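Local coordinates for protein ribonucleotide monophosphatase NagD (PDB 2C4N) that hydrolyses ribonucleoside 5'-phosphates to ribonucleosides and free phosphate, using magnesium or another divalent metal ion, at residues Ala76-Arg80 and Glu98-Phe104; Met127-Ala131 and Gly162-Ser167; Thr196-Asn202 and Leu215-Val220. All blocks are in the same frame, centred on the assembly; numbering follows the deposited sequence.

How the contacts relate
All three contacts are largely buried, but they belong to different layers of the fold. Contacts 1 and 2 are helix packings in the alpha/beta cap: 76-80 with 98-104 covers one face of the four-stranded parallel sheet, and 127-131 with 162-167 covers the other, their nearest atoms about 13 Å apart. No hydrogen bond runs directly between the segments of either. Contact 1 adds a polar, hydrated outer edge, whereas contact 2 is almost wholly apolar. Contact 3, centred about 28 Å from contact 1 and 35 Å from contact 2, joins two strands of the HAD core through backbone bonds and ends at the magnesium site.

Contact 1 (Ala76-Arg80 and Glu98-Phe104); sequences ADFLR and ELYKAGF
Leu-79 and Phe-104 cross at about a right angle where two helices of the alpha/beta cap, 71-80 and 94-101, lie side by side on one face of its sheet. CB of Leu-79 lies 3.5 Å from CE1 of the ring. The leucine's chi1 of -64° carries its CD1 to CD2 of Leu-99 at 3.7 Å, and both leucines rest on Ile-115 of strand 105-116. Ala-76 and Ala-102 let the backbones draw close (CA of Ala-76 is 5.5 Å from CA of Leu-99), and CB of Ala-76 abuts CB of Glu-98 at 3.8 Å. Arg-80 closes the exposed side. Its chain runs extended from CG to NE over Ala-102, whose CB sits beneath the centre of one guanidinium face. NH1 forms a salt bridge with OD1 of Asp-77, helping fix the group's rotation; Tyr-69 holds OD2. A water donates to O and OE1 of Glu-98; its link to NH2 of Arg-80 is weak and doubtful. A Schellman motif with Gly-103 at C-prime ends the second helix: N of Phe-104 bonds O of Leu-99 and N of Gly-103 bonds O of Tyr-100. N of Ala-102 reaches O of Leu-99 from the opposite carbonyl face, 3.0 Å away.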
ATOM      1  N   ALA A  76      17.695  17.881  13.672  1.00 18.22           N
ATOM      2  CA  ALA A  76      19.023  18.086  14.243  1.00 19.27           C
ATOM      3  C   ALA A  76      18.994  17.698  15.719  1.00 19.71           C
ATOM      4  O   ALA A  76      19.912  17.050  16.212  1.00 20.29           O
ATOM      5  CB  ALA A  76      19.453  19.554  14.088  1.00 16.78           C
ATOM      6  N   ASP A  77      17.932  18.091  16.420  1.00 18.05           N
ATOM      7  CA  ASP A  77      17.797  17.771  17.837  1.00 18.21           C
ATOM      8  C   ASP A  77      17.699  16.268  18.036  1.00 19.28           C
ATOM      9  O   ASP A  77      18.210  15.729  19.014  1.00 19.26           O
ATOM     10  CB  ASP A  77      16.560  18.443  18.441  1.00 23.42           C
ATOM     11  CG  ASP A  77      16.777  19.918  18.728  1.00 25.61           C
ATOM     12  OD1 ASP A  77      17.946  20.325  18.891  1.00 27.46           O
ATOM     13  OD2 ASP A  77      15.781  20.667  18.814  1.00 27.13           O
ATOM     14  N   PHE A  78      17.032  15.596  17.104  1.00 19.73           N
ATOM     15  CA  PHE A  78      16.880  14.149  17.159  1.00 21.81           C
ATOM     16  C   PHE A  78      18.241  13.469  17.003  1.00 21.73           C
ATOM     17  O   PHE A  78      18.589  12.568  17.762  1.00 21.96           O
ATOM     18  CB  PHE A  78      15.924  13.702  16.046  1.00 28.99           C
ATOM     19  CG  PHE A  78      15.852  12.210  15.853  1.00 32.24           C
ATOM     20  CD1 PHE A  78      16.831  11.538  15.122  1.00 34.26           C
ATOM     21  CD2 PHE A  78      14.802  11.475  16.396  1.00 36.99           C
ATOM     22  CE1 PHE A  78      16.767  10.159  14.935  1.00 34.40           C
ATOM     23  CE2 PHE A  78      14.730  10.094  16.213  1.00 36.48           C
ATOM     24  CZ  PHE A  78      15.714   9.434  15.483  1.00 35.79           C
ATOM     25  N   LEU A  79      19.009  13.924  16.022  1.00 21.29           N
ATOM     26  CA  LEU A  79      20.320  13.355  15.726  1.00 23.50           C
ATOM     27  C   LEU A  79      21.409  13.700  16.741  1.00 26.50           C
ATOM     28  O   LEU A  79      22.380  12.954  16.902  1.00 23.48           O
ATOM     29  CB  LEU A  79      20.745  13.787  14.323  1.00 21.60           C
ATOM     30  CG  LEU A  79      19.823  13.238  13.224  1.00 22.83           C
ATOM     31  CD1 LEU A  79      20.161  13.853  11.881  1.00 22.71           C
ATOM     32  CD2 LEU A  79      19.961  11.729  13.176  1.00 22.88           C
ATOM     33  N   ARG A  80      21.256  14.835  17.412  1.00 30.76           N
ATOM     34  CA  ARG A  80      22.222  15.255  18.420  1.00 36.56           C
ATOM     35  C   ARG A  80      22.386  14.162  19.459  1.00 39.84           C
ATOM     36  O   ARG A  80      23.498  13.852  19.877  1.00 40.67           O
ATOM     37  CB  ARG A  80      21.747  16.524  19.129  1.00 44.01           C
ATOM     38  CG  ARG A  80      22.322  17.815  18.598  1.00 45.80           C
ATOM     39  CD  ARG A  80      22.023  18.962  19.558  1.00 48.41           C
ATOM     40  NE  ARG A  80      22.505  20.235  19.035  1.00 50.37           N
ATOM     41  CZ  ARG A  80      21.852  20.983  18.155  1.00 50.63           C
ATOM     42  NH1 ARG A  80      20.668  20.599  17.695  1.00 49.38           N
ATOM     43  NH2 ARG A  80      22.395  22.113  17.728  1.00 52.65           N
ATOM     44  N   GLU A  98      22.073  23.316  10.383  1.00 20.61           N
ATOM     45  CA  GLU A  98      21.662  22.750  11.662  1.00 20.89           C
ATOM     46  C   GLU A  98      22.453  21.488  11.979  1.00 20.18           C
ATOM     47  O   GLU A  98      22.863  21.281  13.116  1.00 18.65           O
ATOM     48  CB  GLU A  98      20.167  22.418  11.650  1.00 33.96           C
ATOM     49  CG  GLU A  98      19.240  23.621  11.698  1.00 39.94           C
ATOM     50  CD  GLU A  98      19.305  24.366  13.021  1.00 44.23           C
ATOM     51  OE1 GLU A  98      19.147  23.726  14.085  1.00 46.59           O
ATOM     52  OE2 GLU A  98      19.503  25.599  12.997  1.00 47.79           O
ATOM     53  N   LEU A  99      22.661  20.643  10.973  1.00 16.72           N
ATOM     54  CA  LEU A  99      23.413  19.408  11.166  1.00 17.32           C
ATOM     55  C   LEU A  99      24.874  19.689  11.525  1.00 19.21           C
ATOM     56  O   LEU A  99      25.447  19.024  12.388  1.00 17.89           O
ATOM     57  CB  LEU A  99      23.332  18.536   9.904  1.00 19.05           C
ATOM     58  CG  LEU A  99      21.911  18.024   9.607  1.00 19.27           C
ATOM     59  CD1 LEU A  99      21.872  17.237   8.315  1.00 19.78           C
ATOM     60  CD2 LEU A  99      21.460  17.158  10.760  1.00 19.46           C
ATOM     61  N   TYR A 100      25.478  20.667  10.856  1.00 23.26           N
ATOM     62  CA  TYR A 100      26.862  21.033  11.150  1.00 25.84           C
ATOM     63  C   TYR A 100      26.975  21.522  12.590  1.00 27.54           C
ATOM     64  O   TYR A 100      27.943  21.211  13.279  1.00 28.05           O
ATOM     65  CB  TYR A 100      27.353  22.113  10.175  1.00 21.50           C
ATOM     66  CG  TYR A 100      27.874  21.550   8.873  1.00 20.91           C
ATOM     67  CD1 TYR A 100      27.376  21.979   7.648  1.00 21.32           C
ATOM     68  CD2 TYR A 100      28.847  20.556   8.875  1.00 20.88           C
ATOM     69  CE1 TYR A 100      27.830  21.417   6.457  1.00 21.16           C
ATOM     70  CE2 TYR A 100      29.310  19.998   7.698  1.00 20.40           C
ATOM     71  CZ  TYR A 100      28.795  20.427   6.496  1.00 20.18           C
ATOM     72  OH  TYR A 100      29.233  19.837   5.339  1.00 24.60           O
ATOM     73  N   LYS A 101      25.980  22.283  13.038  1.00 29.74           N
ATOM     74  CA  LYS A 101      25.969  22.794  14.406  1.00 31.86           C
ATOM     75  C   LYS A 101      25.739  21.662  15.409  1.00 31.78           C
ATOM     76  O   LYS A 101      26.059  21.799  16.590  1.00 32.11           O
ATOM     77  CB  LYS A 101      24.887  23.873  14.575  1.00 39.39           C
ATOM     78  CG  LYS A 101      25.129  25.137  13.758  1.00 44.76           C
ATOM     79  CD  LYS A 101      26.482  25.769  14.072  1.00 50.86           C
ATOM     80  CE  LYS A 101      26.352  27.089  14.831  1.00 54.51           C
ATOM     81  NZ  LYS A 101      25.709  26.949  16.166  1.00 58.56           N
ATOM     82  N   ALA A 102      25.184  20.548  14.934  1.00 26.67           N
ATOM     83  CA  ALA A 102      24.932  19.388  15.784  1.00 25.86           C
ATOM     84  C   ALA A 102      26.163  18.474  15.798  1.00 25.78           C
ATOM     85  O   ALA A 102      26.117  17.368  16.336  1.00 27.00           O
ATOM     86  CB  ALA A 102      23.719  18.614  15.284  1.00 25.95           C
ATOM     87  N   GLY A 103      27.250  18.939  15.187  1.00 26.34           N
ATOM     88  CA  GLY A 103      28.487  18.177  15.161  1.00 25.43           C
ATOM     89  C   GLY A 103      28.635  17.137  14.068  1.00 25.67           C
ATOM     90  O   GLY A 103      29.498  16.266  14.154  1.00 25.64           O
ATOM     91  N   PHE A 104      27.812  17.225  13.029  1.00 20.10           N
ATOM     92  CA  PHE A 104      27.886  16.261  11.941  1.00 19.64           C
ATOM     93  C   PHE A 104      28.896  16.538  10.847  1.00 18.19           C
ATOM     94  O   PHE A 104      29.274  17.680  10.588  1.00 18.86           O
ATOM     95  CB  PHE A 104      26.523  16.106  11.262  1.00 21.86           C
ATOM     96  CG  PHE A 104      25.644  15.078  11.898  1.00 23.85           C
ATOM     97  CD1 PHE A 104      24.956  15.355  13.074  1.00 23.07           C
ATOM     98  CD2 PHE A 104      25.533  13.809  11.333  1.00 25.02           C
ATOM     99  CE1 PHE A 104      24.158  14.380  13.679  1.00 23.42           C
ATOM    100  CE2 PHE A 104      24.740  12.825  11.930  1.00 25.32           C
ATOM    101  CZ  PHE A 104      24.055  13.109  13.107  1.00 23.19           C
TER
HETATM  102  O   HOH W   1      21.716  22.118  15.343  1.00 24.09           O

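Contact 2 (Met127-Ala131 and Gly162-Ser167); sequences MHKAA and GIEKIS
Ala-130 and Ala-131 present two methyl groups to a pair of isoleucines, and here the packing is tightest. CB of Ala-130 touches CD1 of Ile-163 at 3.5 Å, and CB of Ala-131 meets CG2 of Ile-166 at 3.6 Å. Ile-163 works with both branches: CG1, anti to the carbonyl carbon (chi1 -61°), carries CD1 to Ala-130, while CG2 lies against the backbone N and CA of Ala-131. Such small side chains let the CA atoms of Ala-131 and Ile-163 come within 4.8 Å, and the axes of the two short helical segments pass 8.7 Å apart at 50°.

Toward Met-127 the fit is looser. Its thioether crosses Ile-166 at about a right angle, SD 3.9 Å from CD1, and the same sulfur rests over CA of Gly-162, where the glycine has no side chain to meet it. Beyond this end a neighbouring subunit takes over, its Tyr-122 packing on Met-127 and its Thr-147 on Ile-166. The other end is partly exposed: CB of Ser-167 lies 3.8 Å from O of Ala-131, and its OG turns back to O of Ile-163, which also accepts from N of Ser-167, from the opposite face of the carbonyl plane. Toward the sheet, Ala-130 touches Val-90 and Val-114, and Ile-163 touches Val-116 and Phe-140. Helices 124-135 and 156-167 thus form one outer layer of a three-layer alpha/beta/alpha sandwich, the cap of this HAD-family phosphatase.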
ATOM      1  N   MET A 127      19.294  10.248  -5.510  1.00 17.96           N
ATOM      2  CA  MET A 127      18.372   9.143  -5.263  1.00 18.47           C
ATOM      3  C   MET A 127      19.159   7.839  -5.235  1.00 17.20           C
ATOM      4  O   MET A 127      18.939   6.981  -4.382  1.00 15.59           O
ATOM      5  CB  MET A 127      17.309   9.072  -6.364  1.00 17.10           C
ATOM      6  CG  MET A 127      16.198   8.076  -6.075  1.00 18.27           C
ATOM      7  SD  MET A 127      15.125   7.713  -7.480  1.00 20.09           S
ATOM      8  CE  MET A 127      14.421   9.311  -7.822  1.00 18.39           C
ATOM      9  N   HIS A 128      20.084   7.707  -6.181  1.00 17.87           N
ATOM     10  CA  HIS A 128      20.925   6.523  -6.297  1.00 18.19           C
ATOM     11  C   HIS A 128      21.757   6.298  -5.038  1.00 17.96           C
ATOM     12  O   HIS A 128      21.707   5.230  -4.432  1.00 16.77           O
ATOM     13  CB  HIS A 128      21.852   6.665  -7.512  1.00 21.44           C
ATOM     14  CG  HIS A 128      22.875   5.579  -7.628  1.00 23.45           C
ATOM     15  ND1 HIS A 128      24.150   5.809  -8.102  1.00 26.81           N
ATOM     16  CD2 HIS A 128      22.814   4.258  -7.341  1.00 24.22           C
ATOM     17  CE1 HIS A 128      24.830   4.676  -8.098  1.00 25.30           C
ATOM     18  NE2 HIS A 128      24.042   3.720  -7.641  1.00 25.95           N
ATOM     19  N   LYS A 129      22.529   7.307  -4.648  1.00 19.86           N
ATOM     20  CA  LYS A 129      23.372   7.188  -3.463  1.00 19.89           C
ATOM     21  C   LYS A 129      22.572   6.939  -2.197  1.00 18.62           C
ATOM     22  O   LYS A 129      22.928   6.079  -1.393  1.00 18.11           O
ATOM     23  CB  LYS A 129      24.229   8.441  -3.280  1.00 26.42           C
ATOM     24  CG  LYS A 129      25.273   8.661  -4.362  1.00 29.28           C
ATOM     25  CD  LYS A 129      26.225   9.770  -3.935  1.00 34.44           C
ATOM     26  CE  LYS A 129      27.123  10.230  -5.066  1.00 38.07           C
ATOM     27  NZ  LYS A 129      28.005  11.350  -4.617  1.00 42.25           N
ATOM     28  N   ALA A 130      21.496   7.695  -2.013  1.00 16.52           N
ATOM     29  CA  ALA A 130      20.658   7.528  -0.830  1.00 17.33           C
ATOM     30  C   ALA A 130      20.106   6.108  -0.776  1.00 17.12           C
ATOM     31  O   ALA A 130      20.133   5.462   0.267  1.00 16.21           O
ATOM     32  CB  ALA A 130      19.509   8.544  -0.850  1.00 13.81           C
ATOM     33  N   ALA A 131      19.623   5.619  -1.915  1.00 18.35           N
ATOM     34  CA  ALA A 131      19.067   4.271  -1.981  1.00 19.05           C
ATOM     35  C   ALA A 131      20.145   3.232  -1.679  1.00 18.84           C
ATOM     36  O   ALA A 131      19.902   2.265  -0.960  1.00 18.08           O
ATOM     37  CB  ALA A 131      18.462   4.019  -3.365  1.00 21.09           C
ATOM     38  N   GLY A 162      11.283   7.669  -4.254  1.00 16.36           N
ATOM     39  CA  GLY A 162      12.181   6.892  -5.093  1.00 18.02           C
ATOM     40  C   GLY A 162      13.184   6.088  -4.284  1.00 17.61           C
ATOM     41  O   GLY A 162      13.500   4.947  -4.620  1.00 18.13           O
ATOM     42  N   ILE A 163      13.691   6.690  -3.213  1.00 19.23           N
ATOM     43  CA  ILE A 163      14.656   6.024  -2.345  1.00 19.33           C
ATOM     44  C   ILE A 163      14.024   4.807  -1.674  1.00 19.32           C
ATOM     45  O   ILE A 163      14.644   3.748  -1.583  1.00 18.81           O
ATOM     46  CB  ILE A 163      15.183   7.000  -1.264  1.00 18.56           C
ATOM     47  CG1 ILE A 163      15.899   8.176  -1.945  1.00 18.62           C
ATOM     48  CG2 ILE A 163      16.128   6.277  -0.313  1.00 17.62           C
ATOM     49  CD1 ILE A 163      16.106   9.387  -1.047  1.00 16.03           C
ATOM     50  N   GLU A 164      12.786   4.959  -1.213  1.00 16.46           N
ATOM     51  CA  GLU A 164      12.062   3.864  -0.565  1.00 18.12           C
ATOM     52  C   GLU A 164      11.791   2.735  -1.558  1.00 19.34           C
ATOM     53  O   GLU A 164      11.937   1.558  -1.234  1.00 19.02           O
ATOM     54  CB  GLU A 164      10.719   4.360  -0.008  1.00 24.44           C
ATOM     55  CG  GLU A 164      10.826   5.490   0.996  1.00 28.84           C
ATOM     56  CD  GLU A 164       9.476   5.971   1.484  1.00 31.87           C
ATOM     57  OE1 GLU A 164       8.793   5.221   2.209  1.00 35.56           O
ATOM     58  OE2 GLU A 164       9.088   7.105   1.141  1.00 34.88           O
ATOM     59  N   LYS A 165      11.389   3.110  -2.768  1.00 20.24           N
ATOM     60  CA  LYS A 165      11.078   2.146  -3.827  1.00 22.49           C
ATOM     61  C   LYS A 165      12.270   1.251  -4.163  1.00 21.69           C
ATOM     62  O   LYS A 165      12.133   0.035  -4.295  1.00 22.77           O
ATOM     63  CB  LYS A 165      10.639   2.894  -5.089  1.00 34.86           C
ATOM     64  CG  LYS A 165       9.444   2.292  -5.806  1.00 41.65           C
ATOM     65  CD  LYS A 165       8.223   2.319  -4.902  1.00 45.87           C
ATOM     66  CE  LYS A 165       6.941   2.538  -5.691  1.00 48.94           C
ATOM     67  NZ  LYS A 165       5.788   2.874  -4.803  1.00 50.24           N
ATOM     68  N   ILE A 166      13.440   1.867  -4.293  1.00 23.93           N
ATOM     69  CA  ILE A 166      14.662   1.141  -4.629  1.00 22.80           C
ATOM     70  C   ILE A 166      15.205   0.313  -3.469  1.00 23.36           C
ATOM     71  O   ILE A 166      15.560  -0.853  -3.647  1.00 24.52           O
ATOM     72  CB  ILE A 166      15.773   2.116  -5.093  1.00 19.18           C
ATOM     73  CG1 ILE A 166      15.315   2.866  -6.346  1.00 18.36           C
ATOM     74  CG2 ILE A 166      17.072   1.349  -5.374  1.00 19.52           C
ATOM     75  CD1 ILE A 166      16.237   3.997  -6.764  1.00 18.20           C
ATOM     76  N   SER A 167      15.260   0.907  -2.281  1.00 24.61           N
ATOM     77  CA  SER A 167      15.803   0.223  -1.111  1.00 24.29           C
ATOM     78  C   SER A 167      14.837  -0.719  -0.409  1.00 26.06           C
ATOM     79  O   SER A 167      15.263  -1.640   0.288  1.00 26.94           O
ATOM     80  CB  SER A 167      16.307   1.247  -0.091  1.00 19.94           C
ATOM     81  OG  SER A 167      15.226   1.975   0.468  1.00 19.50           O
TER

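Contact 3 (Thr196-Asn202 and Leu215-Val220); sequences TVIVGDN and LETILV. With MG (magnesium ion), chain B; PO4 (phosphate ion), chain C.
Val-197 and Ile-218 form the apolar centre on one face of the parallel HAD core sheet, where strands 196-200 and 216-220 lie adjacent in a beta-alpha-beta unit. CG2 of Val-197 meets CG1 of Ile-218 at 3.7 Å, and Val-199 lies alongside that isoleucine, pointing the same way. On the other face CG2 of Ile-198 touches CG2 of Thr-217 at 3.6 Å. CD2 of Leu-215 touches both CG2 of Thr-196 (3.8 Å) and CB of Ile-198 (3.9 Å). With an alanine here, Thr-196, Ile-198 and Ile-182 of helix 180-189 would probably face a gap. Five backbone bonds bind the strands; the straightest, 164° at the hydrogen, runs from N of Gly-200 to O of Ile-218.

Past Gly-200 the chain becomes polar. With chi1 at 64°, CG of Asp-201 stands between its backbone N and carbonyl carbon, and OD1 binds the magnesium ion at 2.3 Å, alongside Asp-9 and the backbone O of Asp-11. OD2 of Asp-201 is held by N of Val-224 and a metal-bound water. Asn-202 caps helix 203-212 through OD1 on N of Arg-204, while its ND2 donates weakly to O2 of the phosphate at 3.3 Å.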
ATOM      1  N   THR A 196      -0.052  21.802  28.084  1.00 20.69           N
ATOM      2  CA  THR A 196       0.240  22.382  26.782  1.00 19.23           C
ATOM      3  C   THR A 196      -0.870  22.119  25.785  1.00 19.01           C
ATOM      4  O   THR A 196      -1.475  21.047  25.771  1.00 17.77           O
ATOM      5  CB  THR A 196       1.560  21.829  26.216  1.00 20.44           C
ATOM      6  OG1 THR A 196       2.612  22.062  27.162  1.00 19.31           O
ATOM      7  CG2 THR A 196       1.913  22.518  24.897  1.00 19.65           C
ATOM      8  N   VAL A 197      -1.146  23.121  24.963  1.00 19.48           N
ATOM      9  CA  VAL A 197      -2.165  23.004  23.937  1.00 17.60           C
ATOM     10  C   VAL A 197      -1.468  23.223  22.607  1.00 16.88           C
ATOM     11  O   VAL A 197      -0.468  23.938  22.531  1.00 17.99           O
ATOM     12  CB  VAL A 197      -3.266  24.091  24.101  1.00 22.52           C
ATOM     13  CG1 VAL A 197      -2.652  25.483  23.971  1.00 20.65           C
ATOM     14  CG2 VAL A 197      -4.358  23.901  23.053  1.00 21.17           C
ATOM     15  N   ILE A 198      -1.963  22.572  21.567  1.00 17.20           N
ATOM     16  CA  ILE A 198      -1.406  22.786  20.246  1.00 17.03           C
ATOM     17  C   ILE A 198      -2.549  23.306  19.397  1.00 15.02           C
ATOM     18  O   ILE A 198      -3.674  22.820  19.501  1.00 17.51           O
ATOM     19  CB  ILE A 198      -0.831  21.492  19.609  1.00 15.57           C
ATOM     20  CG1 ILE A 198      -0.401  21.790  18.163  1.00 15.92           C
ATOM     21  CG2 ILE A 198      -1.862  20.365  19.647  1.00 14.61           C
ATOM     22  CD1 ILE A 198       0.447  20.698  17.539  1.00 16.34           C
ATOM     23  N   VAL A 199      -2.268  24.323  18.592  1.00 13.90           N
ATOM     24  CA  VAL A 199      -3.268  24.904  17.707  1.00 14.81           C
ATOM     25  C   VAL A 199      -2.845  24.546  16.284  1.00 14.30           C
ATOM     26  O   VAL A 199      -1.697  24.767  15.903  1.00 13.92           O
ATOM     27  CB  VAL A 199      -3.316  26.451  17.833  1.00 17.07           C
ATOM     28  CG1 VAL A 199      -4.382  27.015  16.909  1.00 16.63           C
ATOM     29  CG2 VAL A 199      -3.598  26.856  19.272  1.00 16.76           C
ATOM     30  N   GLY A 200      -3.760  23.977  15.507  1.00 15.18           N
ATOM     31  CA  GLY A 200      -3.420  23.608  14.142  1.00 15.39           C
ATOM     32  C   GLY A 200      -4.626  23.580  13.231  1.00 14.58           C
ATOM     33  O   GLY A 200      -5.763  23.604  13.703  1.00 16.72           O
ATOM     34  N   ASP A 201      -4.381  23.517  11.924  1.00 13.05           N
ATOM     35  CA  ASP A 201      -5.464  23.501  10.945  1.00 13.03           C
ATOM     36  C   ASP A 201      -5.649  22.149  10.264  1.00 14.70           C
ATOM     37  O   ASP A 201      -6.622  21.953   9.535  1.00 16.45           O
ATOM     38  CB  ASP A 201      -5.212  24.548   9.863  1.00 14.18           C
ATOM     39  CG  ASP A 201      -3.967  24.250   9.060  1.00 16.10           C
ATOM     40  OD1 ASP A 201      -2.907  24.100   9.692  1.00 19.39           O
ATOM     41  OD2 ASP A 201      -4.047  24.160   7.814  1.00 16.20           O
ATOM     42  N   ASN A 202      -4.719  21.224  10.487  1.00 16.41           N
ATOM     43  CA  ASN A 202      -4.804  19.908   9.860  1.00 16.78           C
ATOM     44  C   ASN A 202      -5.088  18.790  10.859  1.00 17.01           C
ATOM     45  O   ASN A 202      -4.231  18.425  11.663  1.00 17.26           O
ATOM     46  CB  ASN A 202      -3.504  19.593   9.119  1.00 18.57           C
ATOM     47  CG  ASN A 202      -3.654  18.433   8.153  1.00 19.11           C
ATOM     48  OD1 ASN A 202      -4.477  17.543   8.364  1.00 19.94           O
ATOM     49  ND2 ASN A 202      -2.856  18.435   7.093  1.00 20.92           N
ATOM     50  N   LEU A 215      -1.602  16.110  24.417  1.00 17.95           N
ATOM     51  CA  LEU A 215      -1.919  17.534  24.508  1.00 18.09           C
ATOM     52  C   LEU A 215      -3.376  17.864  24.243  1.00 18.07           C
ATOM     53  O   LEU A 215      -4.090  17.114  23.568  1.00 17.48           O
ATOM     54  CB  LEU A 215      -1.083  18.339  23.507  1.00 21.19           C
ATOM     55  CG  LEU A 215       0.361  18.765  23.796  1.00 21.79           C
ATOM     56  CD1 LEU A 215       1.249  17.553  23.948  1.00 21.12           C
ATOM     57  CD2 LEU A 215       0.845  19.648  22.658  1.00 22.50           C
ATOM     58  N   GLU A 216      -3.812  19.000  24.780  1.00 18.53           N
ATOM     59  CA  GLU A 216      -5.156  19.483  24.515  1.00 20.49           C
ATOM     60  C   GLU A 216      -4.979  20.049  23.111  1.00 17.65           C
ATOM     61  O   GLU A 216      -3.912  20.574  22.787  1.00 15.90           O
ATOM     62  CB  GLU A 216      -5.551  20.595  25.496  1.00 37.48           C
ATOM     63  CG  GLU A 216      -6.094  20.098  26.824  1.00 46.10           C
ATOM     64  CD  GLU A 216      -6.625  21.220  27.699  1.00 50.30           C
ATOM     65  OE1 GLU A 216      -6.510  22.403  27.304  1.00 48.63           O
ATOM     66  OE2 GLU A 216      -7.155  20.911  28.787  1.00 53.63           O
ATOM     67  N   THR A 217      -6.006  19.947  22.279  1.00 19.15           N
ATOM     68  CA  THR A 217      -5.893  20.430  20.912  1.00 18.49           C
ATOM     69  C   THR A 217      -6.967  21.423  20.503  1.00 18.19           C
ATOM     70  O   THR A 217      -8.114  21.331  20.939  1.00 17.16           O
ATOM     71  CB  THR A 217      -5.950  19.248  19.924  1.00 18.67           C
ATOM     72  OG1 THR A 217      -7.189  18.550  20.106  1.00 19.44           O
ATOM     73  CG2 THR A 217      -4.794  18.276  20.172  1.00 17.99           C
ATOM     74  N   ILE A 218      -6.581  22.370  19.656  1.00 16.62           N
ATOM     75  CA  ILE A 218      -7.511  23.362  19.135  1.00 16.50           C
ATOM     76  C   ILE A 218      -7.386  23.360  17.624  1.00 16.94           C
ATOM     77  O   ILE A 218      -6.310  23.603  17.079  1.00 16.03           O
ATOM     78  CB  ILE A 218      -7.201  24.796  19.625  1.00 19.09           C
ATOM     79  CG1 ILE A 218      -7.352  24.876  21.144  1.00 19.15           C
ATOM     80  CG2 ILE A 218      -8.159  25.788  18.959  1.00 18.75           C
ATOM     81  CD1 ILE A 218      -7.061  26.259  21.714  1.00 20.58           C
ATOM     82  N   LEU A 219      -8.486  23.068  16.947  1.00 15.80           N
ATOM     83  CA  LEU A 219      -8.487  23.060  15.495  1.00 16.37           C
ATOM     84  C   LEU A 219      -9.060  24.377  14.985  1.00 16.71           C
ATOM     85  O   LEU A 219     -10.128  24.792  15.426  1.00 16.41           O
ATOM     86  CB  LEU A 219      -9.366  21.922  14.959  1.00 15.22           C
ATOM     87  CG  LEU A 219      -9.616  21.911  13.440  1.00 15.83           C
ATOM     88  CD1 LEU A 219      -8.368  21.431  12.699  1.00 17.60           C
ATOM     89  CD2 LEU A 219     -10.789  20.989  13.127  1.00 17.29           C
ATOM     90  N   VAL A 220      -8.350  25.044  14.081  1.00 17.20           N
ATOM     91  CA  VAL A 220      -8.889  26.261  13.488  1.00 17.37           C
ATOM     92  C   VAL A 220      -9.324  25.832  12.098  1.00 17.53           C
ATOM     93  O   VAL A 220      -8.746  24.907  11.529  1.00 16.45           O
ATOM     94  CB  VAL A 220      -7.847  27.412  13.401  1.00 17.00           C
ATOM     95  CG1 VAL A 220      -7.594  27.974  14.781  1.00 17.18           C
ATOM     96  CG2 VAL A 220      -6.547  26.920  12.768  1.00 17.35           C
TER
HETATM   97 MG    MG B1251      -0.810  23.966   8.834  1.00 22.83          MG
HETATM   98  P   PO4 C1252       1.319  19.665   7.527  1.00 28.29           P
HETATM   99  O1  PO4 C1252       2.232  20.794   7.221  1.00 27.84           O
HETATM  100  O2  PO4 C1252       0.182  19.676   6.577  1.00 28.33           O
HETATM  101  O3  PO4 C1252       2.057  18.385   7.400  1.00 26.29           O
HETATM  102  O4  PO4 C1252       0.809  19.801   8.913  1.00 24.95           O
HETATM  103  O   HOH W   2      -1.603  23.483   6.690  1.00 21.42           O
HETATM  104  O   HOH W   3      -0.937  21.767   9.555  1.00 20.05           O